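Dihydrodipicolinate synthase (Oceanobacillus iheyensis HTE831, PDB 3D0C) probably acts as a 4-hydroxy-tetrahydrodipicolinate synthase, a lysine-biosynthesis lyase that condenses pyruvate with aspartate semialdehyde. Local coordinates at residues G17-P22 against K33-N38; R28-K33 against K68-R73; V110-P115 against E127-I132; I120-A125 against A147-D152. The protein carries 1 engineered substitution. All blocks are in the same frame, centred on the assembly; numbering follows the deposited sequence.

Contact 1. Residues G17-P22 against K33-N38; sequences GINIVP and KGLDDN
Pro22 and Gly34 mark the nearer end of this contact, their CA atoms 5.8 Å apart, and segment 17-22 passes helix 32-44 with Asn19 and Asn38 as its other matched pair. The proline ring lies directly on helix backbone: Pro22 CG is 3.3 Å from Gly34 C and equally near Leu35 N. A CB on Gly34 would run into that CG, so the absent side chain is what admits the ring. Leu35 reaches back to the loop with CD1, which rests 3.5 Å from Ile20 O and also touches the amide of Asn19. Asn19 CG lies between its backbone N and carbonyl carbon (chi1 65°), and ND2 of the amide donates to Ile20 O at 2.8 Å from above the carbonyl plane. An alanine at Asn19 would probably leave Ile20 O without this N-H and open a gap beside CD1 of Leu35. Asn38 projects across at about a right angle to Asn19, its CG 3.8 Å from CG1 of Ile20. The loop leaves the first barrel strand, 15-17, with the Ile20 side chain about 4 Å from that of Thr56, a predicted pyruvate-binding residue; helix 260-270 packs on Ile20 and Asn38, helix 64-78 on Val21 and Leu35.

Contact 2. Residues R28-K33 against K68-R73; sequences REIDWK and KQVATR
Trp32 carries most of the apolar contact, its six-membered ring reaching helix 64-78 through CH2, which lies 3.6 Å from CB of Gln69. The same end of the indole meets Val70 N at its edge, in the ring plane, and CG2 of Val70 a little farther off. Ile30 joins in with CD1, 3.9 Å from Val70 CG2, and from within its own segment it sets CG2 over the centre of the indole, 3.5 Å above the plane. Gln69 turns its amide nearly perpendicular to the indole, the planes 88° apart, with OE1 near CZ2. In the TIM barrel of this family the outer layer consists of helices, and here the start of helix 32-44, with Asp31 as N-cap accepting from Gly34 N through OD1, is laid against its successor in that layer. The remaining contacts involve a charged side chain. Arg73 CG, anti to the backbone N (chi1 -177°), comes 3.7 Å from Trp32 CE3, with CD nearby. Beyond it the guanidinium presents a face to CB of Trp32, offset toward the rim, with NH2 3.5 Å from that CB; the same NH2 forms a salt bridge with Asp36. An alanine in place of Trp32 would probably open a gap between Ile30 CG2, Gln69 CB and the aliphatic part of Arg73, leaving that chain freer to move.

Contact 3. Residues V110-P115 against E127-I132; sequences VMIHQP and EYYRNI
Ile112 faces Tyr129 and Ile132 across the interface between strand 109-112 and helix 122-135, and its side chain divides at CB to serve both. The CG2 branch, anti to the backbone N, comes to the edge of the Tyr129 ring in its plane, 3.8 Å from CE1, and also meets Tyr128 CE2. The other branch runs through CG1, set beside the backbone N (chi1 -53°), to the tip CD1, which rests 3.8 Å from CG2 of Ile132. Thus one isoleucine touches three residues of the helix. Past the strand end, Pro115 fills in: its CG lies 3.7 Å from Tyr128 CE2, while its CD is 3.5 Å from Tyr129 OH, the proline crossing that tyrosine at about a right angle. Water adds a polar link between the segments. One molecule donates both to His113 O and to Tyr128 OH, 2.8 Å from each of these oxygens; the same hydroxyl is also hydrogen-bonded to Tyr90 O. Strand 110-112 and helix 127-132 run nearly antiparallel, at 165°, with their axes 10.8 Å apart at closest approach. This is the strand-to-helix packing of a beta-alpha-beta unit, here the one ending in strand 140-144, from which a TIM barrel is built.

Contact 4. Residues I120-A125 against A147-D152; sequences ITDAGA and AHLSDD
Asp122 and Ser150 meet through a carboxylate turned toward a backbone N-H. The aspartate CG lies beside its own backbone N (chi1 -64°), and OD1 accepts from Ser150 N at 2.8 Å in a nearly straight bond, 172° at the hydrogen. The N-H arrives on the syn side of OD1 but 35° out of the carboxylate plane. The other oxygen, OD2, lies 3.6 Å from CB of Ser150 and receives a bond from a water that also donates to His148 O, so the carboxylate holds two consecutive peptide units of the loop. Asp122 stands in the first turn of helix 122-135, which Thr121 caps by accepting from Gly124 N through OG1; the helix start would probably favour the negative charge. In TIM-barrel terms, the beginning of one outer helix is fastened to the loop that follows the next strand, 140-144. Leu149 is the apolar counterpart. Its side chain crosses Ile120 at about a right angle, the two CD1 atoms 3.8 Å apart, and CB of Ala125 approaches CD1 of Leu149 as well. The second leucine methyl, CD2, turns to Asp122 OD1 at 3.5 Å and to Thr121 C. Ile120 also packs on Pro281 of the second subunit.

From the N terminus, contact 1 closes the loop between strand 15-17 and helix 32-44, turning the helix back onto the segment that leads into it. Contact 2 opens inside that loop and crosses contact 1, sharing Lys33, so helix 32-44 is tied both to the barrel loop and to helix 64-78. The two also meet where Val21 packs on Val70. Contacts 3 and 4 come later in the chain and also cross each other: contact 3 fixes helix 122-135 on its own strand, 109-112, and contact 4 ties its start to the loop after strand 140-144. Pro115 and Ile120 touch between them, and both contacts reach the second subunit.

Contact 1. Residues G17-P22 against K33-N38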
loop_
_atom_site.group_PDB
_atom_site.type_symbol
_atom_site.label_atom_id
_atom_site.label_comp_id
_atom_site.label_asym_id
_atom_site.label_seq_id
_atom_site.Cartn_x
_atom_site.Cartn_y
_atom_site.Cartn_z
ATOM N N GLY A 17 17.727 13.615 2.741
ATOM C CA GLY A 17 18.225 12.491 1.973
ATOM C C GLY A 17 17.637 11.170 2.416
ATOM O O GLY A 17 17.641 10.846 3.607
ATOM N N ILE A 18 17.140 10.405 1.451
ATOM C CA ILE A 18 16.545 9.100 1.715
ATOM C C ILE A 18 17.561 8.061 1.234
ATOM O O ILE A 18 17.702 7.836 0.037
ATOM C CB ILE A 18 15.238 8.924 0.922
ATOM C CG1 ILE A 18 14.484 10.257 0.842
ATOM C CG2 ILE A 18 14.381 7.848 1.570
ATOM C CD1 ILE A 18 14.072 10.847 2.185
ATOM N N ASN A 19 18.257 7.432 2.176
ATOM C CA ASN A 19 19.289 6.448 1.849
ATOM C C ASN A 19 18.729 5.145 1.309
ATOM O O ASN A 19 17.542 4.859 1.441
ATOM C CB ASN A 19 20.107 6.126 3.101
ATOM C CG ASN A 19 19.272 5.447 4.176
ATOM O OD1 ASN A 19 18.460 6.088 4.848
ATOM N ND2 ASN A 19 19.449 4.135 4.326
ATOM N N ILE A 20 19.589 4.345 0.695
ATOM C CA ILE A 20 19.147 3.051 0.198
ATOM C C ILE A 20 19.553 2.019 1.242
ATOM O O ILE A 20 20.203 2.345 2.243
ATOM C CB ILE A 20 19.844 2.645 -1.109
ATOM C CG1 ILE A 20 21.359 2.595 -0.886
ATOM C CG2 ILE A 20 19.468 3.602 -2.232
ATOM C CD1 ILE A 20 22.092 1.784 -1.923
ATOM N N VAL A 21 19.145 0.777 1.004
ATOM C CA VAL A 21 19.507 -0.345 1.861
ATOM C C VAL A 21 20.025 -1.390 0.886
ATOM O O VAL A 21 19.246 -2.089 0.235
ATOM C CB VAL A 21 18.306 -0.957 2.625
ATOM C CG1 VAL A 21 18.742 -2.257 3.286
ATOM C CG2 VAL A 21 17.792 0.009 3.689
ATOM N N PRO A 22 21.352 -1.487 0.741
ATOM C CA PRO A 22 21.892 -2.482 -0.189
ATOM C C PRO A 22 21.659 -3.904 0.311
ATOM O O PRO A 22 21.644 -4.157 1.514
ATOM C CB PRO A 22 23.374 -2.111 -0.274
ATOM C CG PRO A 22 23.653 -1.488 1.047
ATOM C CD PRO A 22 22.419 -0.667 1.339
ATOM N N LYS A 33 27.527 -3.603 5.548
ATOM C CA LYS A 33 28.721 -2.843 5.191
ATOM C C LYS A 33 28.302 -1.783 4.170
ATOM O O LYS A 33 28.594 -0.596 4.335
ATOM C CB LYS A 33 29.767 -3.777 4.566
ATOM C CG LYS A 33 31.221 -3.367 4.800
ATOM C CD LYS A 33 31.537 -1.992 4.241
ATOM C CE LYS A 33 33.012 -1.659 4.432
ATOM N NZ LYS A 33 33.331 -0.252 4.074
ATOM N N GLY A 34 27.613 -2.228 3.119
ATOM C CA GLY A 34 27.152 -1.322 2.079
ATOM C C GLY A 34 26.289 -0.206 2.637
ATOM O O GLY A 34 26.389 0.946 2.199
ATOM N N LEU A 35 25.434 -0.547 3.601
ATOM C CA LEU A 35 24.557 0.431 4.234
ATOM C C LEU A 35 25.371 1.466 5.001
ATOM O O LEU A 35 25.118 2.673 4.895
ATOM C CB LEU A 35 23.583 -0.259 5.196
ATOM C CG LEU A 35 22.741 0.688 6.061
ATOM C CD1 LEU A 35 22.000 1.667 5.161
ATOM C CD2 LEU A 35 21.759 -0.103 6.922
ATOM N N ASP A 36 26.335 0.997 5.792
ATOM C CA ASP A 36 27.168 1.914 6.563
ATOM C C ASP A 36 27.866 2.883 5.606
ATOM O O ASP A 36 27.935 4.087 5.864
ATOM C CB ASP A 36 28.215 1.146 7.395
ATOM C CG ASP A 36 27.636 0.558 8.695
ATOM O OD1 ASP A 36 26.451 0.808 9.010
ATOM O OD2 ASP A 36 28.378 -0.153 9.412
ATOM N N ASP A 37 28.364 2.353 4.495
ATOM C CA ASP A 37 29.062 3.161 3.507
ATOM C C ASP A 37 28.168 4.148 2.779
ATOM O O ASP A 37 28.618 5.227 2.388
ATOM C CB ASP A 37 29.755 2.262 2.491
ATOM C CG ASP A 37 30.887 1.469 3.110
ATOM O OD1 ASP A 37 31.378 1.885 4.182
ATOM O OD2 ASP A 37 31.288 0.444 2.524
ATOM N N ASN A 38 26.910 3.782 2.581
ATOM C CA ASN A 38 26.000 4.693 1.904
ATOM C C ASN A 38 25.704 5.868 2.832
ATOM O O ASN A 38 25.636 7.020 2.396
ATOM C CB ASN A 38 24.702 3.981 1.523
ATOM C CG ASN A 38 23.668 4.932 0.957
ATOM O OD1 ASN A 38 23.933 5.652 -0.008
ATOM N ND2 ASN A 38 22.486 4.946 1.557
#

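Contact 2. Residues R28-K33 against K68-R73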
loop_
_atom_site.group_PDB
_atom_site.type_symbol
_atom_site.label_atom_id
_atom_site.label_comp_id
_atom_site.label_asym_id
_atom_site.label_seq_id
_atom_site.Cartn_x
_atom_site.Cartn_y
_atom_site.Cartn_z
ATOM N N ARG A 28 19.890 -11.989 -0.805
ATOM C CA ARG A 28 19.170 -10.727 -0.654
ATOM C C ARG A 28 19.187 -10.217 0.779
ATOM O O ARG A 28 18.423 -9.312 1.121
ATOM C CB ARG A 28 17.715 -10.863 -1.113
ATOM C CG ARG A 28 17.518 -11.230 -2.585
ATOM C CD ARG A 28 16.086 -10.910 -3.009
ATOM N NE ARG A 28 15.678 -11.542 -4.263
ATOM C CZ ARG A 28 15.683 -10.949 -5.454
ATOM N NH1 ARG A 28 16.083 -9.690 -5.582
ATOM N NH2 ARG A 28 15.259 -11.613 -6.522
ATOM N N GLU A 29 20.038 -10.793 1.625
ATOM C CA GLU A 29 20.121 -10.336 3.009
ATOM C C GLU A 29 20.706 -8.930 2.997
ATOM O O GLU A 29 21.360 -8.531 2.031
ATOM C CB GLU A 29 21.011 -11.263 3.846
ATOM C CG GLU A 29 20.437 -12.659 4.082
ATOM C CD GLU A 29 19.078 -12.637 4.773
ATOM O OE1 GLU A 29 18.976 -12.080 5.890
ATOM O OE2 GLU A 29 18.109 -13.183 4.200
ATOM N N ILE A 30 20.466 -8.175 4.060
ATOM C CA ILE A 30 20.970 -6.813 4.154
ATOM C C ILE A 30 22.495 -6.770 4.189
ATOM O O ILE A 30 23.137 -7.487 4.961
ATOM C CB ILE A 30 20.431 -6.104 5.418
ATOM C CG1 ILE A 30 18.904 -6.003 5.345
ATOM C CG2 ILE A 30 21.068 -4.731 5.555
ATOM C CD1 ILE A 30 18.254 -5.433 6.603
ATOM N N ASP A 31 23.062 -5.923 3.339
ATOM C CA ASP A 31 24.506 -5.742 3.263
ATOM C C ASP A 31 24.814 -4.603 4.231
ATOM O O ASP A 31 24.813 -3.428 3.851
ATOM C CB ASP A 31 24.883 -5.360 1.833
ATOM C CG ASP A 31 26.371 -5.160 1.646
ATOM O OD1 ASP A 31 27.128 -5.201 2.640
ATOM O OD2 ASP A 31 26.775 -4.947 0.485
ATOM N N TRP A 32 25.066 -4.951 5.488
ATOM C CA TRP A 32 25.325 -3.940 6.502
ATOM C C TRP A 32 26.517 -3.047 6.209
ATOM O O TRP A 32 26.513 -1.870 6.567
ATOM C CB TRP A 32 25.461 -4.601 7.877
ATOM C CG TRP A 32 24.182 -5.259 8.286
ATOM C CD1 TRP A 32 23.904 -6.594 8.276
ATOM C CD2 TRP A 32 22.966 -4.598 8.660
ATOM N NE1 TRP A 32 22.589 -6.807 8.616
ATOM C CE2 TRP A 32 21.991 -5.600 8.860
ATOM C CE3 TRP A 32 22.606 -3.256 8.848
ATOM C CZ2 TRP A 32 20.675 -5.302 9.230
ATOM C CZ3 TRP A 32 21.296 -2.961 9.216
ATOM C CH2 TRP A 32 20.350 -3.981 9.407
ATOM N N LYS A 33 27.527 -3.603 5.548
ATOM C CA LYS A 33 28.721 -2.843 5.191
ATOM C C LYS A 33 28.302 -1.783 4.170
ATOM O O LYS A 33 28.594 -0.596 4.335
ATOM C CB LYS A 33 29.767 -3.777 4.566
ATOM C CG LYS A 33 31.221 -3.367 4.800
ATOM C CD LYS A 33 31.537 -1.992 4.241
ATOM C CE LYS A 33 33.012 -1.659 4.432
ATOM N NZ LYS A 33 33.331 -0.252 4.074
ATOM N N LYS A 68 13.456 -2.384 11.944
ATOM C CA LYS A 68 13.952 -1.835 13.198
ATOM C C LYS A 68 15.485 -1.841 13.174
ATOM O O LYS A 68 16.123 -0.883 13.618
ATOM C CB LYS A 68 13.452 -2.665 14.380
ATOM C CG LYS A 68 11.944 -2.642 14.555
ATOM C CD LYS A 68 11.526 -3.581 15.666
ATOM C CE LYS A 68 10.029 -3.523 15.900
ATOM N NZ LYS A 68 9.605 -4.545 16.893
ATOM N N GLN A 69 16.070 -2.916 12.647
ATOM C CA GLN A 69 17.529 -3.027 12.578
ATOM C C GLN A 69 18.154 -1.929 11.711
ATOM O O GLN A 69 19.206 -1.389 12.052
ATOM C CB GLN A 69 17.944 -4.400 12.041
ATOM C CG GLN A 69 17.539 -5.572 12.927
ATOM C CD GLN A 69 18.141 -6.889 12.464
ATOM O OE1 GLN A 69 18.019 -7.270 11.296
ATOM N NE2 GLN A 69 18.792 -7.594 13.382
ATOM N N VAL A 70 17.510 -1.608 10.593
ATOM C CA VAL A 70 18.015 -0.561 9.710
ATOM C C VAL A 70 17.940 0.794 10.403
ATOM O O VAL A 70 18.913 1.547 10.420
ATOM C CB VAL A 70 17.211 -0.494 8.386
ATOM C CG1 VAL A 70 17.683 0.686 7.543
ATOM C CG2 VAL A 70 17.379 -1.793 7.613
ATOM N N ALA A 71 16.791 1.105 10.987
ATOM C CA ALA A 71 16.633 2.378 11.677
ATOM C C ALA A 71 17.684 2.492 12.779
ATOM O O ALA A 71 18.383 3.504 12.893
ATOM C CB ALA A 71 15.229 2.487 12.272
ATOM N N THR A 72 17.796 1.443 13.585
ATOM C CA THR A 72 18.756 1.429 14.676
ATOM C C THR A 72 20.172 1.656 14.152
ATOM O O THR A 72 20.901 2.526 14.648
ATOM C CB THR A 72 18.682 0.086 15.443
ATOM O OG1 THR A 72 17.404 -0.020 16.086
ATOM C CG2 THR A 72 19.776 -0.002 16.496
ATOM N N ARG A 73 20.536 0.880 13.135
ATOM C CA ARG A 73 21.861 0.947 12.513
ATOM C C ARG A 73 22.205 2.346 12.007
ATOM O O ARG A 73 23.278 2.888 12.293
ATOM C CB ARG A 73 21.925 -0.027 11.338
ATOM C CG ARG A 73 23.282 -0.108 10.657
ATOM C CD ARG A 73 24.212 -1.027 11.433
ATOM N NE ARG A 73 25.398 -1.390 10.663
ATOM C CZ ARG A 73 26.193 -2.411 10.965
ATOM N NH1 ARG A 73 25.922 -3.167 12.021
ATOM N NH2 ARG A 73 27.254 -2.678 10.214
#

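Contact 3. Residues V110-P115 against E127-I132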
loop_
_atom_site.group_PDB
_atom_site.type_symbol
_atom_site.label_atom_id
_atom_site.label_comp_id
_atom_site.label_asym_id
_atom_site.label_seq_id
_atom_site.Cartn_x
_atom_site.Cartn_y
_atom_site.Cartn_z
ATOM N N VAL A 110 10.156 10.859 13.427
ATOM C CA VAL A 110 9.667 9.752 12.616
ATOM C C VAL A 110 8.931 10.328 11.406
ATOM O O VAL A 110 8.506 11.484 11.420
ATOM C CB VAL A 110 8.706 8.801 13.397
ATOM C CG1 VAL A 110 9.418 8.230 14.616
ATOM C CG2 VAL A 110 7.427 9.532 13.802
HETATM N N MSE A 111 8.828 9.532 10.346
HETATM C CA MSE A 111 8.101 9.947 9.148
HETATM C C MSE A 111 7.037 8.902 8.890
HETATM O O MSE A 111 7.368 7.740 8.644
HETATM C CB MSE A 111 8.998 10.010 7.912
HETATM C CG MSE A 111 8.161 10.216 6.653
HETATM SE SE MSE A 111 9.090 9.924 4.998
HETATM C CE MSE A 111 9.081 7.977 4.982
ATOM N N ILE A 112 5.772 9.316 8.925
ATOM C CA ILE A 112 4.666 8.396 8.703
ATOM C C ILE A 112 4.381 8.272 7.221
ATOM O O ILE A 112 4.040 9.247 6.546
ATOM C CB ILE A 112 3.376 8.857 9.444
ATOM C CG1 ILE A 112 3.697 9.089 10.923
ATOM C CG2 ILE A 112 2.274 7.797 9.298
ATOM C CD1 ILE A 112 2.511 9.568 11.754
ATOM N N HIS A 113 4.559 7.054 6.720
ATOM C CA HIS A 113 4.328 6.722 5.325
ATOM C C HIS A 113 2.845 6.830 5.008
ATOM O O HIS A 113 1.990 6.881 5.911
ATOM C CB HIS A 113 4.751 5.269 5.057
ATOM C CG HIS A 113 6.215 5.081 4.809
ATOM N ND1 HIS A 113 6.791 5.281 3.570
ATOM C CD2 HIS A 113 7.215 4.652 5.616
ATOM C CE1 HIS A 113 8.072 4.977 3.625
ATOM N NE2 HIS A 113 8.359 4.592 4.858
ATOM N N GLN A 114 2.541 6.854 3.719
ATOM C CA GLN A 114 1.155 6.879 3.287
ATOM C C GLN A 114 0.582 5.551 3.768
ATOM O O GLN A 114 1.200 4.487 3.601
ATOM C CB GLN A 114 1.048 6.953 1.758
ATOM C CG GLN A 114 -0.323 6.544 1.221
ATOM C CD GLN A 114 -0.407 6.560 -0.297
ATOM O OE1 GLN A 114 0.533 6.166 -0.996
ATOM N NE2 GLN A 114 -1.550 6.997 -0.816
ATOM N N PRO A 115 -0.596 5.593 4.395
ATOM C CA PRO A 115 -1.212 4.353 4.882
ATOM C C PRO A 115 -1.384 3.347 3.741
ATOM O O PRO A 115 -1.875 3.702 2.672
ATOM C CB PRO A 115 -2.554 4.830 5.426
ATOM C CG PRO A 115 -2.262 6.242 5.879
ATOM C CD PRO A 115 -1.377 6.782 4.786
ATOM N N GLU A 127 -7.653 10.550 12.542
ATOM C CA GLU A 127 -7.537 9.681 13.718
ATOM C C GLU A 127 -6.281 8.810 13.662
ATOM O O GLU A 127 -5.578 8.630 14.662
ATOM C CB GLU A 127 -8.780 8.795 13.835
ATOM C CG GLU A 127 -10.054 9.576 14.070
ATOM C CD GLU A 127 -9.988 10.410 15.333
ATOM O OE1 GLU A 127 -9.848 9.813 16.424
ATOM O OE2 GLU A 127 -10.067 11.659 15.235
ATOM N N TYR A 128 -6.007 8.268 12.482
ATOM C CA TYR A 128 -4.837 7.422 12.257
ATOM C C TYR A 128 -3.581 8.197 12.632
ATOM O O TYR A 128 -2.781 7.772 13.486
ATOM C CB TYR A 128 -4.772 7.027 10.776
ATOM C CG TYR A 128 -3.572 6.194 10.404
ATOM C CD1 TYR A 128 -3.547 4.825 10.654
ATOM C CD2 TYR A 128 -2.453 6.776 9.811
ATOM C CE1 TYR A 128 -2.435 4.053 10.322
ATOM C CE2 TYR A 128 -1.340 6.021 9.477
ATOM C CZ TYR A 128 -1.334 4.658 9.734
ATOM O OH TYR A 128 -0.226 3.917 9.398
ATOM N N TYR A 129 -3.411 9.346 11.993
ATOM C CA TYR A 129 -2.243 10.181 12.243
ATOM C C TYR A 129 -2.107 10.671 13.677
ATOM O O TYR A 129 -1.050 10.583 14.289
ATOM C CB TYR A 129 -2.258 11.393 11.305
ATOM C CG TYR A 129 -1.995 11.053 9.858
ATOM C CD1 TYR A 129 -0.881 10.297 9.489
ATOM C CD2 TYR A 129 -2.853 11.497 8.855
ATOM C CE1 TYR A 129 -0.632 9.991 8.155
ATOM C CE2 TYR A 129 -2.612 11.198 7.515
ATOM C CZ TYR A 129 -1.501 10.444 7.173
ATOM O OH TYR A 129 -1.263 10.141 5.853
ATOM N N ARG A 130 -3.185 11.200 14.221
ATOM C CA ARG A 130 -3.130 11.717 15.584
ATOM C C ARG A 130 -2.798 10.675 16.658
ATOM O O ARG A 130 -2.048 10.969 17.595
ATOM C CB ARG A 130 -4.449 12.411 15.927
ATOM C CG ARG A 130 -4.442 13.037 17.303
ATOM C CD ARG A 130 -5.387 14.213 17.329
ATOM N NE ARG A 130 -6.720 13.817 16.906
ATOM C CZ ARG A 130 -7.569 14.642 16.316
ATOM N NH1 ARG A 130 -7.204 15.894 16.085
ATOM N NH2 ARG A 130 -8.778 14.218 15.976
ATOM N N ASN A 131 -3.368 9.474 16.556
ATOM C CA ASN A 131 -3.079 8.460 17.556
ATOM C C ASN A 131 -1.602 8.040 17.500
ATOM O O ASN A 131 -1.021 7.701 18.523
ATOM C CB ASN A 131 -3.984 7.240 17.372
ATOM C CG ASN A 131 -5.450 7.557 17.625
ATOM O OD1 ASN A 131 -5.786 8.556 18.272
ATOM N ND2 ASN A 131 -6.332 6.697 17.127
ATOM N N ILE A 132 -0.990 8.066 16.319
ATOM C CA ILE A 132 0.406 7.671 16.227
ATOM C C ILE A 132 1.340 8.746 16.802
ATOM O O ILE A 132 2.191 8.447 17.648
ATOM C CB ILE A 132 0.784 7.331 14.769
ATOM C CG1 ILE A 132 -0.044 6.123 14.316
ATOM C CG2 ILE A 132 2.286 7.046 14.648
ATOM C CD1 ILE A 132 0.127 5.779 12.888
HETATM O O HOH W 1 1.114 9.451 5.457
HETATM O O HOH W 2 1.474 4.497 7.203
#

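Contact 4. Residues I120-A125 against A147-D152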
loop_
_atom_site.group_PDB
_atom_site.type_symbol
_atom_site.label_atom_id
_atom_site.label_comp_id
_atom_site.label_asym_id
_atom_site.label_seq_id
_atom_site.Cartn_x
_atom_site.Cartn_y
_atom_site.Cartn_z
ATOM N N ILE A 120 -9.573 4.544 3.012
ATOM C CA ILE A 120 -9.248 5.615 3.941
ATOM C C ILE A 120 -10.157 6.816 3.670
ATOM O O ILE A 120 -10.565 7.045 2.529
ATOM C CB ILE A 120 -7.740 6.007 3.790
ATOM C CG1 ILE A 120 -7.350 7.074 4.812
ATOM C CG2 ILE A 120 -7.459 6.504 2.375
ATOM C CD1 ILE A 120 -5.848 7.304 4.890
ATOM N N THR A 121 -10.510 7.542 4.732
ATOM C CA THR A 121 -11.352 8.733 4.626
ATOM C C THR A 121 -10.631 9.866 5.351
ATOM O O THR A 121 -9.737 9.616 6.157
ATOM C CB THR A 121 -12.743 8.539 5.291
ATOM O OG1 THR A 121 -12.590 8.408 6.713
ATOM C CG2 THR A 121 -13.428 7.283 4.749
ATOM N N ASP A 122 -11.016 11.106 5.064
ATOM C CA ASP A 122 -10.395 12.259 5.712
ATOM C C ASP A 122 -10.471 12.144 7.235
ATOM O O ASP A 122 -9.469 12.269 7.930
ATOM C CB ASP A 122 -11.081 13.567 5.286
ATOM C CG ASP A 122 -10.918 13.868 3.803
ATOM O OD1 ASP A 122 -9.843 13.565 3.249
ATOM O OD2 ASP A 122 -11.855 14.428 3.193
ATOM N N ALA A 123 -11.673 11.920 7.749
ATOM C CA ALA A 123 -11.877 11.811 9.192
ATOM C C ALA A 123 -11.105 10.654 9.832
ATOM O O ALA A 123 -10.584 10.782 10.942
ATOM C CB ALA A 123 -13.370 11.677 9.493
ATOM N N GLY A 124 -11.035 9.524 9.134
ATOM C CA GLY A 124 -10.314 8.375 9.658
ATOM C C GLY A 124 -8.812 8.598 9.588
ATOM O O GLY A 124 -8.055 8.123 10.445
ATOM N N ALA A 125 -8.378 9.316 8.557
ATOM C CA ALA A 125 -6.964 9.617 8.380
ATOM C C ALA A 125 -6.511 10.486 9.550
ATOM O O ALA A 125 -5.444 10.267 10.120
ATOM C CB ALA A 125 -6.741 10.357 7.059
ATOM N N ALA A 147 -3.961 12.170 -3.379
ATOM C CA ALA A 147 -4.751 13.300 -3.856
ATOM C C ALA A 147 -6.234 13.189 -3.490
ATOM O O ALA A 147 -6.951 14.191 -3.487
ATOM C CB ALA A 147 -4.595 13.447 -5.375
ATOM N N HIS A 148 -6.690 11.977 -3.172
ATOM C CA HIS A 148 -8.089 11.748 -2.818
ATOM C C HIS A 148 -8.437 12.224 -1.415
ATOM O O HIS A 148 -9.613 12.296 -1.051
ATOM C CB HIS A 148 -8.433 10.264 -2.963
ATOM C CG HIS A 148 -8.446 9.793 -4.381
ATOM N ND1 HIS A 148 -9.450 10.126 -5.265
ATOM C CD2 HIS A 148 -7.557 9.052 -5.084
ATOM C CE1 HIS A 148 -9.179 9.612 -6.450
ATOM N NE2 HIS A 148 -8.036 8.955 -6.369
ATOM N N LEU A 149 -7.415 12.533 -0.625
ATOM C CA LEU A 149 -7.631 13.032 0.725
ATOM C C LEU A 149 -7.553 14.549 0.675
ATOM O O LEU A 149 -6.789 15.119 -0.105
ATOM C CB LEU A 149 -6.571 12.497 1.686
ATOM C CG LEU A 149 -6.640 10.995 1.954
ATOM C CD1 LEU A 149 -5.568 10.610 2.965
ATOM C CD2 LEU A 149 -8.039 10.634 2.464
ATOM N N SER A 150 -8.349 15.199 1.511
ATOM C CA SER A 150 -8.373 16.645 1.548
ATOM C C SER A 150 -7.196 17.241 2.302
ATOM O O SER A 150 -6.718 16.679 3.303
ATOM C CB SER A 150 -9.679 17.113 2.195
ATOM O OG SER A 150 -9.678 18.512 2.401
ATOM N N ASP A 151 -6.727 18.386 1.825
ATOM C CA ASP A 151 -5.641 19.072 2.495
ATOM C C ASP A 151 -6.090 19.497 3.896
ATOM O O ASP A 151 -5.264 19.856 4.730
ATOM C CB ASP A 151 -5.193 20.291 1.682
ATOM C CG ASP A 151 -4.551 19.898 0.365
ATOM O OD1 ASP A 151 -3.744 18.943 0.385
ATOM O OD2 ASP A 151 -4.845 20.532 -0.674
ATOM N N ASP A 152 -7.392 19.445 4.165
ATOM C CA ASP A 152 -7.883 19.814 5.490
ATOM C C ASP A 152 -7.399 18.820 6.550
ATOM O O ASP A 152 -7.449 19.108 7.742
ATOM C CB ASP A 152 -9.408 19.877 5.511
ATOM C CG ASP A 152 -9.966 21.034 4.696
ATOM O OD1 ASP A 152 -9.274 22.062 4.512
ATOM O OD2 ASP A 152 -11.124 20.912 4.253
HETATM O O HOH W 3 -11.249 13.786 0.435
#